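Local coordinates for isomaltodextranase (Arthrobacter globiformis, PDB 5AWO), which hydrolyses alpha-1,6-glucosidic linkages in dextran-like polysaccharides, releasing successive isomaltose units from the non-reducing chain ends, at residues A268-G280 against R319-M332. Sequence-based numbering, arbitrary orientation.
Sequences ADADKGGWDRLSG and RASTFASDEERKTM
The F323 ring lies flat against the backbone of G274, whose CA stands over the ring centre in a CH-pi contact, 3.7 Å from the centroid. At the ring's edge sits L278, with CB 4.1 Å from F323 CE2, and the two side chains meet at about a right angle. T322 turns OG1 between its own backbone N and carbonyl carbon (chi1 69°), where it accepts from G274 N at 2.9 Å in a rather bent bond and donates to R319 O. R319 reaches past T322, whose CG2 lies over one face of the guanidinium, and its NH1 donates almost in the guanidinium plane to D271 O at 2.8 Å. With T322 replaced by alanine, G274 N is likely to be left without this acceptor and the R319 guanidinium without the methyl that lies over its face. The segments belong to the (beta/alpha)8 barrel of this GH27 enzyme: 268-280 follows barrel strand 263-265, while the other segment, 319-332, leads from strand 312-314 into helix 326-339. A type II' turn from A270 to G273 precedes the short helix 274-279. On this helix W275 presents the edge of its indole to T331, CZ3 lying 3.8 Å from T331 CG2, while its CE3 packs against E328 CG. The E328 carboxylate is held by A324 N on OE1 and by H458 on OE2; a water links OE1 to W275 N.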
loop_
_atom_site.group_PDB
_atom_site.type_symbol
_atom_site.label_atom_id
_atom_site.label_comp_id
_atom_site.label_asym_id
_atom_site.label_seq_id
_atom_site.Cartn_x
_atom_site.Cartn_y
_atom_site.Cartn_z
ATOM N N ALA A 268 11.471 -5.725 -7.155
ATOM C CA ALA A 268 11.565 -6.264 -8.501
ATOM C C ALA A 268 10.474 -7.312 -8.738
ATOM O O ALA A 268 9.954 -7.903 -7.780
ATOM C CB ALA A 268 12.940 -6.897 -8.683
ATOM N N ASP A 269 10.133 -7.563 -9.999
ATOM C CA ASP A 269 9.073 -8.502 -10.323
ATOM C C ASP A 269 9.301 -9.864 -9.653
ATOM O O ASP A 269 10.424 -10.337 -9.543
ATOM C CB ASP A 269 9.013 -8.771 -11.830
ATOM C CG ASP A 269 8.564 -7.573 -12.665
ATOM O OD1 ASP A 269 8.361 -6.451 -12.160
ATOM O OD2 ASP A 269 8.430 -7.754 -13.902
ATOM N N ALA A 270 8.212 -10.545 -9.305
ATOM C CA ALA A 270 8.323 -11.882 -8.731
ATOM C C ALA A 270 9.118 -12.839 -9.628
ATOM O O ALA A 270 9.826 -13.716 -9.124
ATOM C CB ALA A 270 6.936 -12.451 -8.435
ATOM N N ASP A 271 8.997 -12.716 -10.941
ATOM C CA ASP A 271 9.816 -13.493 -11.890
ATOM C C ASP A 271 9.628 -14.977 -11.582
ATOM O O ASP A 271 8.485 -15.416 -11.361
ATOM C CB ASP A 271 11.268 -12.948 -11.817
ATOM C CG ASP A 271 12.191 -13.398 -12.961
ATOM O OD1 ASP A 271 12.774 -14.491 -12.821
ATOM O OD2 ASP A 271 12.410 -12.651 -13.945
ATOM N N LYS A 272 10.719 -15.738 -11.552
ATOM C CA LYS A 272 10.693 -17.168 -11.248
ATOM C C LYS A 272 10.396 -17.488 -9.782
ATOM O O LYS A 272 10.286 -18.649 -9.418
ATOM C CB LYS A 272 12.049 -17.789 -11.621
ATOM C CG LYS A 272 13.192 -17.296 -10.789
ATOM C CD LYS A 272 14.548 -17.651 -11.386
ATOM C CE LYS A 272 14.902 -19.112 -11.188
ATOM N NZ LYS A 272 15.141 -19.429 -9.755
ATOM N N GLY A 273 10.221 -16.474 -8.950
ATOM C CA GLY A 273 9.745 -16.699 -7.608
ATOM C C GLY A 273 10.852 -17.251 -6.729
ATOM O O GLY A 273 12.059 -17.005 -6.927
ATOM N N GLY A 274 10.410 -17.954 -5.703
ATOM C CA GLY A 274 11.345 -18.560 -4.746
ATOM C C GLY A 274 12.035 -17.590 -3.821
ATOM O O GLY A 274 11.803 -16.372 -3.863
ATOM N N TRP A 275 12.890 -18.138 -2.979
ATOM C CA TRP A 275 13.580 -17.361 -1.955
ATOM C C TRP A 275 14.467 -16.256 -2.515
ATOM O O TRP A 275 14.484 -15.161 -1.949
ATOM C CB TRP A 275 14.389 -18.301 -1.046
ATOM C CG TRP A 275 14.916 -17.553 0.146
ATOM C CD1 TRP A 275 16.140 -17.023 0.317
ATOM C CD2 TRP A 275 14.169 -17.208 1.310
ATOM N NE1 TRP A 275 16.220 -16.360 1.521
ATOM C CE2 TRP A 275 15.016 -16.479 2.159
ATOM C CE3 TRP A 275 12.858 -17.470 1.721
ATOM C CZ2 TRP A 275 14.582 -15.972 3.386
ATOM C CZ3 TRP A 275 12.433 -16.985 2.935
ATOM C CH2 TRP A 275 13.304 -16.262 3.764
ATOM N N ASP A 276 15.173 -16.486 -3.612
ATOM C CA ASP A 276 16.051 -15.454 -4.108
ATOM C C ASP A 276 15.281 -14.184 -4.511
ATOM O O ASP A 276 15.736 -13.094 -4.270
ATOM C CB ASP A 276 16.959 -15.951 -5.245
ATOM C CG ASP A 276 18.090 -14.975 -5.556
ATOM O OD1 ASP A 276 18.819 -14.563 -4.638
ATOM O OD2 ASP A 276 18.194 -14.543 -6.720
ATOM N N ARG A 277 14.069 -14.340 -5.046
ATOM C CA ARG A 277 13.259 -13.176 -5.377
ATOM C C ARG A 277 12.594 -12.562 -4.133
ATOM O O ARG A 277 12.407 -11.337 -4.092
ATOM C CB ARG A 277 12.221 -13.519 -6.425
ATOM C CG ARG A 277 12.866 -13.650 -7.807
ATOM C CD ARG A 277 12.838 -12.290 -8.515
ATOM N NE ARG A 277 13.834 -12.245 -9.531
ATOM C CZ ARG A 277 14.000 -11.271 -10.385
ATOM N NH1 ARG A 277 13.139 -10.270 -10.457
ATOM N NH2 ARG A 277 15.013 -11.329 -11.219
ATOM N N LEU A 278 12.303 -13.368 -3.124
ATOM C CA LEU A 278 11.709 -12.846 -1.901
ATOM C C LEU A 278 12.693 -12.095 -1.013
ATOM O O LEU A 278 12.299 -11.130 -0.334
ATOM C CB LEU A 278 11.057 -13.980 -1.108
ATOM C CG LEU A 278 10.069 -13.547 -0.003
ATOM C CD1 LEU A 278 8.725 -13.165 -0.600
ATOM C CD2 LEU A 278 9.909 -14.635 1.052
ATOM N N SER A 279 13.945 -12.544 -0.984
ATOM C CA SER A 279 14.916 -12.107 0.016
ATOM C C SER A 279 16.326 -11.871 -0.502
ATOM O O SER A 279 17.158 -11.353 0.232
ATOM C CB SER A 279 14.915 -13.169 1.127
ATOM O OG SER A 279 15.636 -12.770 2.282
ATOM N N GLY A 280 16.585 -12.245 -1.750
ATOM C CA GLY A 280 17.937 -12.187 -2.324
ATOM C C GLY A 280 18.128 -11.092 -3.347
ATOM O O GLY A 280 17.612 -9.974 -3.202
ATOM N N ARG A 319 3.936 -16.849 -5.538
ATOM C CA ARG A 319 4.064 -18.008 -6.424
ATOM C C ARG A 319 4.445 -19.211 -5.513
ATOM O O ARG A 319 5.621 -19.555 -5.319
ATOM C CB ARG A 319 5.080 -17.756 -7.520
ATOM C CG ARG A 319 4.777 -16.539 -8.405
ATOM C CD ARG A 319 5.617 -16.530 -9.690
ATOM N NE ARG A 319 5.203 -17.652 -10.500
ATOM C CZ ARG A 319 5.937 -18.286 -11.406
ATOM N NH1 ARG A 319 7.127 -17.844 -11.799
ATOM N NH2 ARG A 319 5.426 -19.371 -11.958
ATOM N N ALA A 320 3.444 -19.747 -4.841
ATOM C CA ALA A 320 3.728 -20.694 -3.730
ATOM C C ALA A 320 4.555 -21.885 -4.171
ATOM O O ALA A 320 5.469 -22.332 -3.457
ATOM C CB ALA A 320 2.443 -21.173 -3.087
ATOM N N SER A 321 4.247 -22.427 -5.339
ATOM C CA SER A 321 4.912 -23.633 -5.868
ATOM C C SER A 321 6.361 -23.405 -6.250
ATOM O O SER A 321 7.110 -24.353 -6.491
ATOM C CB SER A 321 4.191 -24.146 -7.112
ATOM O OG SER A 321 4.516 -23.352 -8.235
ATOM N N THR A 322 6.780 -22.143 -6.336
ATOM C CA THR A 322 8.168 -21.842 -6.692
ATOM C C THR A 322 9.149 -21.904 -5.527
ATOM O O THR A 322 10.350 -21.784 -5.747
ATOM C CB THR A 322 8.319 -20.470 -7.371
ATOM O OG1 THR A 322 8.065 -19.402 -6.439
ATOM C CG2 THR A 322 7.392 -20.354 -8.573
ATOM N N PHE A 323 8.635 -22.004 -4.309
ATOM C CA PHE A 323 9.463 -22.103 -3.116
ATOM C C PHE A 323 9.854 -23.550 -2.843
ATOM O O PHE A 323 9.245 -24.480 -3.369
ATOM C CB PHE A 323 8.771 -21.449 -1.919
ATOM C CG PHE A 323 8.706 -19.932 -2.047
ATOM C CD1 PHE A 323 7.698 -19.309 -2.782
ATOM C CD2 PHE A 323 9.696 -19.149 -1.495
ATOM C CE1 PHE A 323 7.714 -17.917 -2.946
ATOM C CE2 PHE A 323 9.694 -17.782 -1.652
ATOM C CZ PHE A 323 8.704 -17.156 -2.371
ATOM N N ALA A 324 10.843 -23.722 -1.972
ATOM C CA ALA A 324 11.516 -25.007 -1.758
ATOM C C ALA A 324 10.907 -25.793 -0.625
ATOM O O ALA A 324 11.173 -26.986 -0.503
ATOM C CB ALA A 324 12.980 -24.764 -1.505
ATOM N N SER A 325 10.128 -25.148 0.236
ATOM C CA SER A 325 9.558 -25.807 1.390
ATOM C C SER A 325 8.309 -25.098 1.846
ATOM O O SER A 325 8.067 -23.908 1.516
ATOM C CB SER A 325 10.564 -25.815 2.540
ATOM O OG SER A 325 10.704 -24.474 3.033
ATOM N N ASP A 326 7.530 -25.788 2.667
ATOM C CA ASP A 326 6.365 -25.206 3.287
ATOM C C ASP A 326 6.710 -24.106 4.264
ATOM O O ASP A 326 5.941 -23.152 4.355
ATOM C CB ASP A 326 5.527 -26.264 4.000
ATOM C CG ASP A 326 4.893 -27.262 3.052
ATOM O OD1 ASP A 326 4.784 -27.017 1.833
ATOM O OD2 ASP A 326 4.521 -28.380 3.513
ATOM N N GLU A 327 7.849 -24.190 4.948
ATOM C CA GLU A 327 8.258 -23.071 5.783
ATOM C C GLU A 327 8.493 -21.812 4.963
ATOM O O GLU A 327 8.122 -20.718 5.390
ATOM C CB GLU A 327 9.466 -23.397 6.662
ATOM C CG GLU A 327 9.217 -24.465 7.735
ATOM C CD GLU A 327 8.105 -24.150 8.740
ATOM O OE1 GLU A 327 7.812 -22.965 9.084
ATOM O OE2 GLU A 327 7.464 -25.118 9.224
ATOM N N GLU A 328 9.125 -21.915 3.804
ATOM C CA GLU A 328 9.289 -20.750 2.952
ATOM C C GLU A 328 7.937 -20.193 2.472
ATOM O O GLU A 328 7.744 -18.988 2.402
ATOM C CB GLU A 328 10.148 -21.090 1.729
ATOM C CG GLU A 328 11.628 -21.302 2.045
ATOM C CD GLU A 328 12.510 -21.535 0.823
ATOM O OE1 GLU A 328 11.939 -21.645 -0.288
ATOM O OE2 GLU A 328 13.764 -21.520 0.977
ATOM N N ARG A 329 7.005 -21.078 2.129
ATOM C CA ARG A 329 5.682 -20.642 1.685
ATOM C C ARG A 329 4.991 -19.860 2.793
ATOM O O ARG A 329 4.401 -18.798 2.530
ATOM C CB ARG A 329 4.822 -21.818 1.247
ATOM C CG ARG A 329 5.225 -22.419 -0.073
ATOM C CD ARG A 329 4.411 -23.680 -0.413
ATOM N NE ARG A 329 5.157 -24.911 -0.182
ATOM C CZ ARG A 329 6.155 -25.342 -0.945
ATOM N NH1 ARG A 329 6.796 -26.478 -0.641
ATOM N NH2 ARG A 329 6.560 -24.652 -2.007
ATOM N N LYS A 330 5.059 -20.332 4.030
ATOM C CA LYS A 330 4.461 -19.591 5.128
ATOM C C LYS A 330 5.142 -18.229 5.305
ATOM O O LYS A 330 4.477 -17.212 5.555
ATOM C CB LYS A 330 4.516 -20.380 6.440
ATOM C CG LYS A 330 3.525 -21.544 6.487
ATOM C CD LYS A 330 3.582 -22.364 7.769
ATOM C CE LYS A 330 4.873 -23.108 7.955
ATOM N NZ LYS A 330 4.749 -23.964 9.171
ATOM N N THR A 331 6.454 -18.184 5.156
ATOM C CA THR A 331 7.175 -16.909 5.239
ATOM C C THR A 331 6.771 -15.890 4.178
ATOM O O THR A 331 6.595 -14.725 4.489
ATOM C CB THR A 331 8.688 -17.168 5.247
ATOM O OG1 THR A 331 9.009 -17.852 6.481
ATOM C CG2 THR A 331 9.481 -15.875 5.123
ATOM N N MET A 332 6.626 -16.350 2.954
ATOM C CA MET A 332 6.096 -15.529 1.861
ATOM C C MET A 332 4.781 -14.863 2.286
ATOM O O MET A 332 4.619 -13.639 2.199
ATOM C CB MET A 332 5.903 -16.431 0.622
ATOM C CG MET A 332 5.214 -15.771 -0.554
ATOM S SD MET A 332 4.595 -16.980 -1.726
ATOM C CE MET A 332 3.255 -17.647 -0.795
HETATM O O HOH W 1 12.120 -20.388 -7.910
HETATM O O HOH W 2 13.104 -21.016 -2.706
#